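Local coordinates for protein aldolase (Escherichia coli, PDB 6VOP) that belongs to the class II aldolase and adducin N-terminal domain family, and is a putative enzyme with an AraD-like fold, at residues A[7-12]-A[57-62]. The protein carries 2 engineered substitutions. Sequence-based numbering, arbitrary orientation.
Sequences VEQSLR and DPQRLS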
loop_
_atom_site.group_PDB
_atom_site.type_symbol
_atom_site.label_atom_id
_atom_site.label_comp_id
_atom_site.label_asym_id
_atom_site.label_seq_id
_atom_site.Cartn_x
_atom_site.Cartn_y
_atom_site.Cartn_z
ATOM N N VAL A 7 -16.296 -25.193 16.997
ATOM C CA VAL A 7 -16.206 -23.746 17.162
ATOM C C VAL A 7 -14.752 -23.308 17.292
ATOM O O VAL A 7 -14.349 -22.283 16.729
ATOM C CB VAL A 7 -17.048 -23.299 18.370
ATOM C CG1 VAL A 7 -16.923 -21.799 18.584
ATOM C CG2 VAL A 7 -18.503 -23.694 18.170
ATOM N N GLU A 8 -13.944 -24.073 18.029
ATOM C CA GLU A 8 -12.535 -23.726 18.188
ATOM C C GLU A 8 -11.810 -23.734 16.850
ATOM O O GLU A 8 -10.919 -22.909 16.612
ATOM C CB GLU A 8 -11.859 -24.688 19.166
ATOM C CG GLU A 8 -10.429 -24.302 19.536
ATOM C CD GLU A 8 -9.733 -25.355 20.382
ATOM O OE1 GLU A 8 -9.142 -26.292 19.805
ATOM O OE2 GLU A 8 -9.779 -25.246 21.627
ATOM N N GLN A 9 -12.179 -24.658 15.961
ATOM C CA GLN A 9 -11.545 -24.713 14.649
ATOM C C GLN A 9 -11.854 -23.463 13.836
ATOM O O GLN A 9 -10.968 -22.912 13.171
ATOM C CB GLN A 9 -11.991 -25.973 13.904
ATOM C CG GLN A 9 -11.470 -26.081 12.477
ATOM C CD GLN A 9 -9.951 -26.114 12.402
ATOM O OE1 GLN A 9 -9.354 -25.683 11.414
ATOM N NE2 GLN A 9 -9.322 -26.635 13.448
ATOM N N SER A 10 -13.101 -22.990 13.889
ATOM C CA SER A 10 -13.456 -21.774 13.168
ATOM C C SER A 10 -12.825 -20.540 13.803
ATOM O O SER A 10 -12.553 -19.557 13.105
ATOM C CB SER A 10 -14.976 -21.632 13.103
ATOM O OG SER A 10 -15.527 -22.573 12.198
ATOM N N LEU A 11 -12.580 -20.572 15.114
ATOM C CA LEU A 11 -11.882 -19.464 15.757
ATOM C C LEU A 11 -10.408 -19.446 15.370
ATOM O O LEU A 11 -9.826 -18.374 15.168
ATOM C CB LEU A 11 -12.045 -19.554 17.272
ATOM C CG LEU A 11 -13.442 -19.196 17.778
ATOM C CD1 LEU A 11 -13.644 -19.663 19.212
ATOM C CD2 LEU A 11 -13.680 -17.703 17.656
ATOM N N ARG A 12 -9.787 -20.625 15.262
ATOM C CA ARG A 12 -8.406 -20.690 14.796
ATOM C C ARG A 12 -8.287 -20.187 13.363
ATOM O O ARG A 12 -7.343 -19.460 13.030
ATOM C CB ARG A 12 -7.879 -22.122 14.900
ATOM C CG ARG A 12 -7.676 -22.621 16.318
ATOM C CD ARG A 12 -7.272 -24.088 16.327
ATOM N NE ARG A 12 -7.075 -24.590 17.684
ATOM C CZ ARG A 12 -5.889 -24.715 18.270
ATOM N NH1 ARG A 12 -4.785 -24.373 17.618
ATOM N NH2 ARG A 12 -5.806 -25.180 19.509
ATOM N N ASP A 57 -0.115 -21.330 10.884
ATOM C CA ASP A 57 -0.746 -22.645 10.897
ATOM C C ASP A 57 -1.848 -22.657 11.947
ATOM O O ASP A 57 -1.553 -22.476 13.136
ATOM C CB ASP A 57 0.277 -23.730 11.196
ATOM C CG ASP A 57 -0.223 -25.127 10.856
ATOM O OD1 ASP A 57 -1.454 -25.335 10.821
ATOM O OD2 ASP A 57 0.619 -26.022 10.631
ATOM N N PRO A 58 -3.113 -22.854 11.566
ATOM C CA PRO A 58 -4.193 -22.775 12.568
ATOM C C PRO A 58 -4.083 -23.811 13.678
ATOM O O PRO A 58 -4.348 -23.490 14.843
ATOM C CB PRO A 58 -5.464 -22.964 11.721
ATOM C CG PRO A 58 -5.050 -22.581 10.316
ATOM C CD PRO A 58 -3.626 -23.022 10.196
ATOM N N GLN A 59 -3.686 -25.042 13.346
ATOM C CA GLN A 59 -3.558 -26.125 14.317
ATOM C C GLN A 59 -2.291 -26.020 15.157
ATOM O O GLN A 59 -2.057 -26.891 16.004
ATOM C CB GLN A 59 -3.602 -27.484 13.611
ATOM C CG GLN A 59 -4.999 -28.050 13.428
ATOM C CD GLN A 59 -5.684 -27.479 12.212
ATOM O OE1 GLN A 59 -6.854 -27.106 12.267
ATOM N NE2 GLN A 59 -4.975 -27.447 11.091
ATOM N N ARG A 60 -1.469 -24.993 14.945
ATOM C CA ARG A 60 -0.298 -24.751 15.774
ATOM C C ARG A 60 -0.429 -23.482 16.603
ATOM O O ARG A 60 0.528 -23.101 17.285
ATOM C CB ARG A 60 0.963 -24.691 14.909
ATOM C CG ARG A 60 1.500 -26.055 14.501
ATOM C CD ARG A 60 2.293 -26.706 15.631
ATOM N NE ARG A 60 1.438 -27.468 16.542
ATOM C CZ ARG A 60 1.845 -28.013 17.687
ATOM N NH1 ARG A 60 3.106 -27.887 18.078
ATOM N NH2 ARG A 60 0.990 -28.689 18.445
ATOM N N LEU A 61 -1.589 -22.824 16.558
ATOM C CA LEU A 61 -1.830 -21.657 17.390
ATOM C C LEU A 61 -1.756 -22.039 18.863
ATOM O O LEU A 61 -2.191 -23.121 19.264
ATOM C CB LEU A 61 -3.196 -21.050 17.066
ATOM C CG LEU A 61 -3.312 -20.284 15.747
ATOM C CD1 LEU A 61 -4.762 -19.944 15.435
ATOM C CD2 LEU A 61 -2.462 -19.023 15.800
ATOM N N SER A 62 -1.197 -21.142 19.669
ATOM C CA SER A 62 -1.001 -21.427 21.083
ATOM C C SER A 62 -2.330 -21.431 21.830
ATOM O O SER A 62 -3.302 -20.785 21.428
ATOM C CB SER A 62 -0.058 -20.401 21.709
ATOM O OG SER A 62 1.136 -20.285 20.954
#
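R12 reaches from the first helix into the turn 58-60 and grips its backbone with a single nitrogen. From R12 NH1 a hydrogen bond runs to P58 O at 2.9 Å, close to straight at 161° and lying in the guanidinium plane, with the nitrogen also in the plane of the P58 carbonyl. The same NH1 makes a second, weak bond to L61 O at 3.3 Å, met obliquely. One nitrogen thus bonds the P58 carbonyl in the turn and, weakly, the L61 carbonyl just after it. The chain of R12 runs extended from CG to NE, which carries the guanidinium past the P58 carbonyl; R12 CD lies 3.3 Å from P58 O on the way. E8, one helical turn back, meets the guanidinium edge-on, in its plane: R12 NE forms a salt bridge with E8 OE1 at 3.4 Å, the hydrogen bond within it weak.

L61 packs alongside the aliphatic part of R12, its side chain sliding past that of R12 in the opposite direction. L61 CD1 comes to 3.6 Å from R12 O, against the helix backbone, and the leucine also touches M15 and T16 further along helix 7-24 and L45 of strand 44-46. P58 adds its CB against R12 CB, 4.1 Å away.

Q9 and Q59 meet tip to tip: Q9 NE2 donates to Q59 OE1 at 2.8 Å. Their amide planes are nearly coplanar, 19° apart. The hydrogen bond is nonetheless bent, 140° at the hydrogen, and Q59 OE1 is tilted from the Q9 amide plane. Q9 gets there by a bend at chi2.

Overall, a short 3-10 turn in the connection between strands 44-46 and 62-64 is held by R12 to the N-terminal helix at the periphery of the AraD-like alpha/beta fold.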